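Local coordinates for protein SusD homolog (Bacteroides thetaiotaomicron VPI-5482, PDB 3IHV) that probably binds glycans at the outer membrane of a gut bacterium, as a SusD-family protein thought to hand them on for uptake, at residues Arg313-Arg321 with Ala425-Asn433; Glu509-Ile518 with Ile527-Trp535. All coordinates share one frame; numbering follows the deposited sequence. Where two conformers were deposited one is given.

Contact 1: Arg313-Arg321 with Ala425-Asn433. With EDO (1,2-ethanediol), chain G.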
# COMPACT_ATOMS: atom_id res chain seq x y z
N ARG A 313 22.43 2.58 -5.75
CA ARG A 313 23.79 2.16 -5.43
C ARG A 313 24.80 3.32 -5.29
O ARG A 313 25.83 3.13 -4.65
CB ARG A 313 24.32 1.12 -6.41
CG ARG A 313 23.63 -0.22 -6.24
CD ARG A 313 24.20 -1.29 -7.16
NE ARG A 313 23.71 -2.61 -6.74
CZ ARG A 313 24.05 -3.75 -7.31
NH1 ARG A 313 24.92 -3.77 -8.32
NH2 ARG A 313 23.57 -4.90 -6.85
N GLU A 314 24.50 4.46 -5.89
CA GLU A 314 25.35 5.63 -5.73
C GLU A 314 25.39 6.15 -4.27
O GLU A 314 26.40 6.66 -3.84
CB GLU A 314 24.88 6.74 -6.68
CG GLU A 314 25.09 6.40 -8.15
CD GLU A 314 26.58 6.18 -8.52
OE1 GLU A 314 27.42 7.11 -8.35
OE2 GLU A 314 26.94 5.07 -8.96
N ASP A 315 24.29 6.02 -3.53
CA ASP A 315 24.18 6.46 -2.11
C ASP A 315 24.61 5.31 -1.20
O ASP A 315 23.78 4.65 -0.53
CB ASP A 315 22.74 6.84 -1.80
CG ASP A 315 22.27 8.04 -2.61
OD1 ASP A 315 23.15 8.68 -3.20
OD2 ASP A 315 21.06 8.35 -2.61
N VAL A 316 25.91 5.09 -1.18
CA VAL A 316 26.46 3.91 -0.57
C VAL A 316 26.02 3.62 0.86
O VAL A 316 25.65 2.48 1.18
CB VAL A 316 28.02 3.92 -0.69
CG1 VAL A 316 28.64 2.80 0.11
CG2 VAL A 316 28.43 3.82 -2.20
N SER A 317 26.01 4.64 1.69
CA SER A 317 25.74 4.47 3.11
C SER A 317 24.27 4.33 3.46
O SER A 317 23.94 4.13 4.62
CB SER A 317 26.36 5.63 3.89
OG SER A 317 27.76 5.65 3.66
N ASP A 318 23.38 4.41 2.48
CA ASP A 318 21.95 4.22 2.73
C ASP A 318 21.70 2.74 2.98
O ASP A 318 21.78 1.92 2.03
CB ASP A 318 21.17 4.71 1.51
CG ASP A 318 19.69 4.70 1.72
OD1 ASP A 318 19.19 3.92 2.57
OD2 ASP A 318 19.01 5.46 0.99
N ILE A 319 21.39 2.39 4.23
CA ILE A 319 21.23 0.99 4.62
C ILE A 319 19.92 0.38 4.13
O ILE A 319 19.73 -0.83 4.18
CB ILE A 319 21.39 0.75 6.16
CG1 ILE A 319 20.21 1.32 6.95
CG2 ILE A 319 22.78 1.28 6.61
CD1 ILE A 319 20.15 0.81 8.39
N ARG A 320 19.01 1.21 3.65
CA ARG A 320 17.73 0.70 3.22
C ARG A 320 17.85 -0.06 1.93
O ARG A 320 17.01 -0.89 1.65
CB ARG A 320 16.76 1.82 3.00
CG ARG A 320 16.40 2.57 4.27
CD ARG A 320 15.61 3.82 3.97
NE ARG A 320 16.42 4.80 3.24
CZ ARG A 320 16.03 6.05 2.95
NH1 ARG A 320 14.85 6.50 3.33
NH2 ARG A 320 16.82 6.86 2.29
N ARG A 321 18.86 0.25 1.13
CA ARG A 321 19.01 -0.36 -0.20
C ARG A 321 19.09 -1.89 -0.12
O ARG A 321 18.27 -2.57 -0.71
CB ARG A 321 20.19 0.23 -0.94
CG ARG A 321 20.41 -0.34 -2.39
CD ARG A 321 21.63 0.29 -3.12
NE ARG A 321 22.78 0.09 -2.26
CZ ARG A 321 23.33 1.00 -1.46
NH1 ARG A 321 22.89 2.28 -1.41
NH2 ARG A 321 24.31 0.63 -0.67
N ALA A 425 14.58 13.36 9.19
CA ALA A 425 14.37 12.29 10.18
C ALA A 425 14.36 10.96 9.47
O ALA A 425 14.98 9.97 9.93
CB ALA A 425 13.05 12.46 10.93
N VAL A 426 13.66 10.94 8.33
CA VAL A 426 13.59 9.74 7.51
C VAL A 426 14.98 9.35 6.93
O VAL A 426 15.37 8.17 7.00
CB VAL A 426 12.56 9.87 6.41
CG1 VAL A 426 12.63 8.66 5.47
CG2 VAL A 426 11.17 9.99 7.04
N ARG A 427 15.72 10.31 6.42
CA ARG A 427 17.06 10.05 5.87
C ARG A 427 18.02 9.54 6.97
O ARG A 427 18.80 8.61 6.75
CB ARG A 427 17.67 11.34 5.32
CG ARG A 427 16.89 12.11 4.26
CD ARG A 427 17.18 11.74 2.92
NE ARG A 427 18.62 11.80 2.59
CZ ARG A 427 19.16 11.05 1.64
NH1 ARG A 427 18.38 10.26 0.90
NH2 ARG A 427 20.47 11.06 1.43
N ARG A 428 17.97 10.15 8.14
CA ARG A 428 18.87 9.73 9.21
C ARG A 428 18.61 8.28 9.61
O ARG A 428 19.52 7.48 9.79
CB ARG A 428 18.70 10.68 10.41
CG ARG A 428 19.27 12.06 10.08
CD ARG A 428 18.91 13.09 11.12
NE ARG A 428 19.46 14.39 10.80
CZ ARG A 428 19.41 15.45 11.60
NH1 ARG A 428 18.82 15.38 12.80
NH2 ARG A 428 19.96 16.60 11.22
N ARG A 429 17.34 7.93 9.79
CA ARG A 429 17.04 6.56 10.15
C ARG A 429 17.52 5.63 9.01
O ARG A 429 18.07 4.54 9.27
CB ARG A 429 15.53 6.41 10.43
CG ARG A 429 15.12 5.14 11.11
CD ARG A 429 14.86 4.00 10.13
NE ARG A 429 13.70 4.24 9.32
CZ ARG A 429 12.45 3.93 9.64
NH1 ARG A 429 12.14 3.37 10.81
NH2 ARG A 429 11.48 4.17 8.76
N GLY A 430 17.29 6.06 7.77
CA GLY A 430 17.66 5.28 6.57
C GLY A 430 19.15 5.08 6.40
O GLY A 430 19.58 4.15 5.71
N TYR A 431 19.96 5.94 7.04
CA TYR A 431 21.41 5.80 7.06
C TYR A 431 21.94 5.18 8.35
O TYR A 431 23.15 5.21 8.62
CB TYR A 431 22.06 7.15 6.77
CG TYR A 431 22.09 7.49 5.28
CD1 TYR A 431 20.92 7.72 4.56
CD2 TYR A 431 23.30 7.60 4.60
CE1 TYR A 431 20.95 8.02 3.20
CE2 TYR A 431 23.34 7.89 3.25
CZ TYR A 431 22.17 8.11 2.56
OH TYR A 431 22.21 8.41 1.22
N GLY A 432 21.04 4.63 9.16
CA GLY A 432 21.43 3.97 10.41
C GLY A 432 21.76 4.92 11.55
O GLY A 432 22.54 4.58 12.44
N ASN A 433 21.13 6.09 11.54
CA ASN A 433 21.28 7.08 12.63
C ASN A 433 22.75 7.44 12.85
O ASN A 433 23.29 7.23 13.94
CB ASN A 433 20.65 6.50 13.90
CG ASN A 433 19.32 5.90 13.63
OD1 ASN A 433 18.41 6.61 13.25
ND2 ASN A 433 19.18 4.58 13.82
C1 EDO G . 20.74 -3.65 -3.92
O1 EDO G . 21.72 -2.81 -4.57
C2 EDO G . 20.64 -5.03 -4.51
O2 EDO G . 21.93 -5.65 -4.57
O HOH W 1 19.79 7.83 -0.11
O HOH W 2 20.64 10.94 -1.63
O HOH W 3 25.20 4.06 6.91

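Contact 2: Glu509-Ile518 with Ile527-Trp535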
# COMPACT_ATOMS: atom_id res chain seq x y z
N GLU A 509 -0.70 3.75 -21.89
CA GLU A 509 -1.23 4.80 -22.75
C GLU A 509 -1.56 6.04 -21.95
O GLU A 509 -2.25 5.99 -20.94
CB GLU A 509 -2.46 4.26 -23.48
CG GLU A 509 -3.12 5.21 -24.49
CD GLU A 509 -4.27 4.56 -25.28
OE1 GLU A 509 -4.38 3.30 -25.33
OE2 GLU A 509 -5.06 5.33 -25.88
N GLU A 510 -1.09 7.17 -22.44
CA GLU A 510 -1.31 8.41 -21.73
C GLU A 510 -2.78 8.76 -21.78
O GLU A 510 -3.39 8.68 -22.82
CB GLU A 510 -0.51 9.54 -22.38
CG GLU A 510 -0.49 10.79 -21.54
CD GLU A 510 0.43 11.84 -22.10
OE1 GLU A 510 0.72 11.85 -23.33
OE2 GLU A 510 0.89 12.65 -21.29
N GLY A 511 -3.35 9.15 -20.65
CA GLY A 511 -4.77 9.50 -20.63
C GLY A 511 -5.68 8.29 -20.45
O GLY A 511 -6.90 8.44 -20.43
N LYS A 512 -5.10 7.10 -20.31
CA LYS A 512 -5.87 5.90 -20.07
C LYS A 512 -5.49 5.27 -18.74
O LYS A 512 -6.31 5.18 -17.80
CB LYS A 512 -5.64 4.89 -21.22
CG LYS A 512 -6.39 3.56 -21.05
CD LYS A 512 -6.19 2.65 -22.21
CE LYS A 512 -6.90 1.32 -21.99
NZ LYS A 512 -6.74 0.44 -23.17
N HIS A 513 -4.20 4.90 -18.63
CA HIS A 513 -3.75 4.04 -17.52
C HIS A 513 -3.53 4.74 -16.18
O HIS A 513 -3.12 4.09 -15.24
CB HIS A 513 -2.56 3.15 -17.95
CG HIS A 513 -2.95 2.10 -18.95
ND1 HIS A 513 -2.60 2.15 -20.29
CD2 HIS A 513 -3.72 0.99 -18.81
CE1 HIS A 513 -3.13 1.12 -20.92
NE2 HIS A 513 -3.83 0.40 -20.05
N GLU A 514 -3.88 6.00 -16.09
CA GLU A 514 -3.90 6.72 -14.81
C GLU A 514 -5.15 6.29 -13.99
O GLU A 514 -5.24 6.65 -12.81
CB GLU A 514 -3.92 8.22 -14.98
CG GLU A 514 -2.77 8.77 -15.81
CD GLU A 514 -3.03 8.72 -17.29
OE1 GLU A 514 -4.18 8.42 -17.67
OE2 GLU A 514 -2.08 8.98 -18.07
N LEU A 515 -6.10 5.61 -14.62
CA LEU A 515 -7.22 4.97 -13.91
C LEU A 515 -7.41 3.56 -14.38
O LEU A 515 -7.02 3.21 -15.51
CB LEU A 515 -8.52 5.68 -14.23
CG LEU A 515 -8.66 7.11 -13.68
CD1 LEU A 515 -9.90 7.78 -14.29
CD2 LEU A 515 -8.70 7.15 -12.12
N PHE A 516 -8.01 2.76 -13.53
CA PHE A 516 -8.54 1.46 -13.94
C PHE A 516 -9.91 1.71 -14.57
O PHE A 516 -10.54 2.76 -14.31
CB PHE A 516 -8.64 0.48 -12.77
CG PHE A 516 -7.35 -0.35 -12.55
CD1 PHE A 516 -6.10 0.17 -12.86
CD2 PHE A 516 -7.41 -1.59 -11.97
CE1 PHE A 516 -4.92 -0.58 -12.64
CE2 PHE A 516 -6.26 -2.33 -11.71
CZ PHE A 516 -5.02 -1.83 -12.08
N PRO A 517 -10.35 0.81 -15.44
CA PRO A 517 -11.67 0.99 -16.01
C PRO A 517 -12.74 0.69 -14.98
O PRO A 517 -12.51 -0.07 -14.04
CB PRO A 517 -11.73 -0.10 -17.09
CG PRO A 517 -10.83 -1.23 -16.52
CD PRO A 517 -9.73 -0.47 -15.82
N ILE A 518 -13.93 1.23 -15.20
CA ILE A 518 -15.09 0.84 -14.41
C ILE A 518 -15.33 -0.59 -14.93
O ILE A 518 -15.29 -0.79 -16.13
CB ILE A 518 -16.30 1.71 -14.73
CG1 ILE A 518 -15.98 3.19 -14.49
CG2 ILE A 518 -17.51 1.22 -13.93
CD1 ILE A 518 -15.45 3.56 -13.11
N ILE A 527 -27.00 1.65 -16.40
CA ILE A 527 -27.21 2.39 -17.63
C ILE A 527 -26.77 3.86 -17.57
O ILE A 527 -26.52 4.44 -18.62
CB ILE A 527 -28.68 2.27 -18.08
CG1 ILE A 527 -28.85 2.58 -19.58
CG2 ILE A 527 -29.59 3.14 -17.18
CD1 ILE A 527 -30.24 2.15 -20.14
N GLN A 528 -26.66 4.46 -16.38
CA GLN A 528 -26.22 5.87 -16.31
C GLN A 528 -24.70 6.02 -16.21
O GLN A 528 -24.20 7.13 -16.23
CB GLN A 528 -26.84 6.58 -15.10
CG GLN A 528 -28.38 6.58 -15.13
CD GLN A 528 -28.95 7.56 -14.14
OE1 GLN A 528 -28.78 8.77 -14.30
NE2 GLN A 528 -29.65 7.05 -13.12
N PHE A 529 -23.96 4.92 -16.09
CA PHE A 529 -22.50 5.03 -15.94
C PHE A 529 -21.83 5.42 -17.23
O PHE A 529 -22.31 5.06 -18.31
CB PHE A 529 -21.90 3.67 -15.56
CG PHE A 529 -21.96 3.32 -14.11
CD1 PHE A 529 -22.76 4.04 -13.20
CD2 PHE A 529 -21.25 2.21 -13.64
CE1 PHE A 529 -22.82 3.67 -11.90
CE2 PHE A 529 -21.31 1.85 -12.30
CZ PHE A 529 -22.11 2.58 -11.44
N ASN A 530 -20.72 6.14 -17.08
CA ASN A 530 -19.79 6.47 -18.14
C ASN A 530 -18.48 5.76 -17.81
O ASN A 530 -18.03 5.75 -16.65
CB ASN A 530 -19.54 7.98 -18.22
CG ASN A 530 -20.70 8.74 -18.83
OD1 ASN A 530 -21.39 8.26 -19.75
ND2 ASN A 530 -20.89 9.99 -18.37
N GLN A 531 -17.89 5.15 -18.82
CA GLN A 531 -16.60 4.51 -18.71
C GLN A 531 -15.51 5.61 -18.63
O GLN A 531 -15.70 6.71 -19.12
CB GLN A 531 -16.36 3.57 -19.90
CG GLN A 531 -15.03 2.82 -19.87
CD GLN A 531 -14.82 2.05 -18.59
OE1 GLN A 531 -14.23 2.57 -17.63
NE2 GLN A 531 -15.36 0.84 -18.53
N ASN A 532 -14.41 5.28 -17.99
CA ASN A 532 -13.29 6.20 -17.82
C ASN A 532 -12.61 6.55 -19.14
O ASN A 532 -12.69 5.80 -20.10
CB ASN A 532 -12.30 5.62 -16.80
CG ASN A 532 -12.82 5.70 -15.39
OD1 ASN A 532 -13.59 6.62 -15.06
ND2 ASN A 532 -12.43 4.75 -14.56
N PRO A 533 -11.91 7.68 -19.18
CA PRO A 533 -11.26 8.13 -20.43
C PRO A 533 -10.38 7.06 -21.07
O PRO A 533 -9.62 6.38 -20.38
CB PRO A 533 -10.44 9.36 -19.98
CG PRO A 533 -11.24 9.90 -18.81
CD PRO A 533 -11.70 8.64 -18.08
N LYS A 534 -10.60 6.89 -22.37
CA LYS A 534 -9.85 5.94 -23.22
C LYS A 534 -10.05 4.46 -22.93
O LYS A 534 -9.39 3.61 -23.55
CB LYS A 534 -8.35 6.30 -23.30
CG LYS A 534 -8.10 7.54 -24.15
CD LYS A 534 -6.62 7.87 -24.23
CE LYS A 534 -6.33 9.04 -25.15
NZ LYS A 534 -6.89 10.32 -24.67
N TRP A 535 -10.96 4.14 -22.02
CA TRP A 535 -11.27 2.73 -21.72
C TRP A 535 -12.52 2.31 -22.48
O TRP A 535 -13.29 3.17 -22.91
CB TRP A 535 -11.49 2.48 -20.22
CG TRP A 535 -10.21 2.43 -19.42
CD1 TRP A 535 -9.66 3.42 -18.69
CD2 TRP A 535 -9.35 1.29 -19.28
NE1 TRP A 535 -8.48 2.98 -18.10
CE2 TRP A 535 -8.27 1.67 -18.45
CE3 TRP A 535 -9.38 -0.02 -19.80
CZ2 TRP A 535 -7.22 0.80 -18.13
CZ3 TRP A 535 -8.33 -0.89 -19.46
CH2 TRP A 535 -7.29 -0.48 -18.64
OXT TRP A 535 -12.75 1.11 -22.64
O HOH W 4 -7.95 3.72 -25.94
O HOH W 5 -8.61 6.72 -17.75
O HOH W 6 -9.05 1.18 -24.53

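Contact 1: Arg313-Arg321 with Ala425-Asn433
Ile319 N donates to Gly430 O (2.9 Å) and so ties the start of helix 320-324 to the end of helix 417-430. That end is a Schellman motif, with Gly432 N reaching Arg429 O and Asn433 N reaching Arg428 O, while Asp318 caps the other helix by accepting from Arg320 N. Tyr431 lays one ring face against the backbone of Asp318, whose CB stands 4.0 Å from the ring centroid in a CH-pi contact. Asp318 holds its CG opposite the backbone N (chi1 -174°), which turns the carboxylate to Arg320, and Arg320 grips it side-on: NE bonds to OD1 at 3.0 Å, nearly straight, and NH2 to OD2 at 2.9 Å. The bend at chi3 (-66°) brings the Arg320 guanidinium over Gly430 CA, 3.6 Å from NE, where any side chain on Gly430 would collide. Its NH2 also lies 4.0 Å from Arg427 NH1, like charges that Glu458, bridged to both arginines, probably offsets; Glu462 takes Arg320 NH1 as well. A methionine in place of Arg320 would probably leave the Asp318 carboxylate without its salt-bridge partner and Glu458 and Glu462 with one fewer. One water donates to Asp315 OD2 and Asp318 OD2 and accepts from Arg427 NH1 and from Tyr431 OH, the last at 2.8 Å.

Contact 2: Glu509-Ile518 with Ile527-Trp535
Trp535, the C-terminal residue, is the bump of this contact, and 509-518 supplies the slot that takes its indole. Pro517 forms one wall: CD sits over the six-membered ring, 3.6 Å from its centroid, and CB lies against CD2. The opposite wall is Lys512, whose chain, trans at every torsion from chi1 (179°) on, runs across the indole and sets CE over the same ring, 3.5 Å from its centroid. Its NZ follows at 4.5 Å from that centroid, a cation-pi contact. At the bottom of the slot NE1 divides its hydrogen between Lys512 O (3.1 Å) and Leu515 O (3.0 Å), the two ends of a type I turn, both tilted from the ring plane. His513 CD2 comes to CZ2, on the NE1 side of the indole, the two planes nearly perpendicular.

Further along, the two loops are keyed by amides. Gln531, bent at chi2 (55°), sets its amide edge-on to the Ile518 backbone, taking its N-H on OE1 at 2.8 Å and giving NE2 to its O at 2.9 Å. Asn532 ND2 reaches Phe516 O in the carbonyl plane, and Leu515 CD1 and Ile518 CD1 pack on the Asn532 amide. Neither segment is helix or strand, so side-chain amides and an indole N-H do the pairing that backbone bonds do in a sheet, fixing the chain's last residues against the loop before helix 520-525.

In the fold
Contact 1 comes first along the chain and is complete before contact 2 begins, and all four segments lie in the SusD-family part of the sequence. Their centres lie about 39 Å apart, on opposite sides of the chain's centre, with nearest atoms about 26 Å apart, so the two do not meet. Contact 1 joins residues 104 positions apart, linking helices 320-324 and 417-430 beside helix 448-463. Contact 2 is local, folding the C-terminal tail back past helix 520-525; it also reaches N-terminal parts, with Phe516 on helix 75-101 and Asn532 bonded to Phe135 and Asn137. One therefore ties distant elements within the later half, while the other anchors the chain's end to its N-terminal part, around residues 75-137.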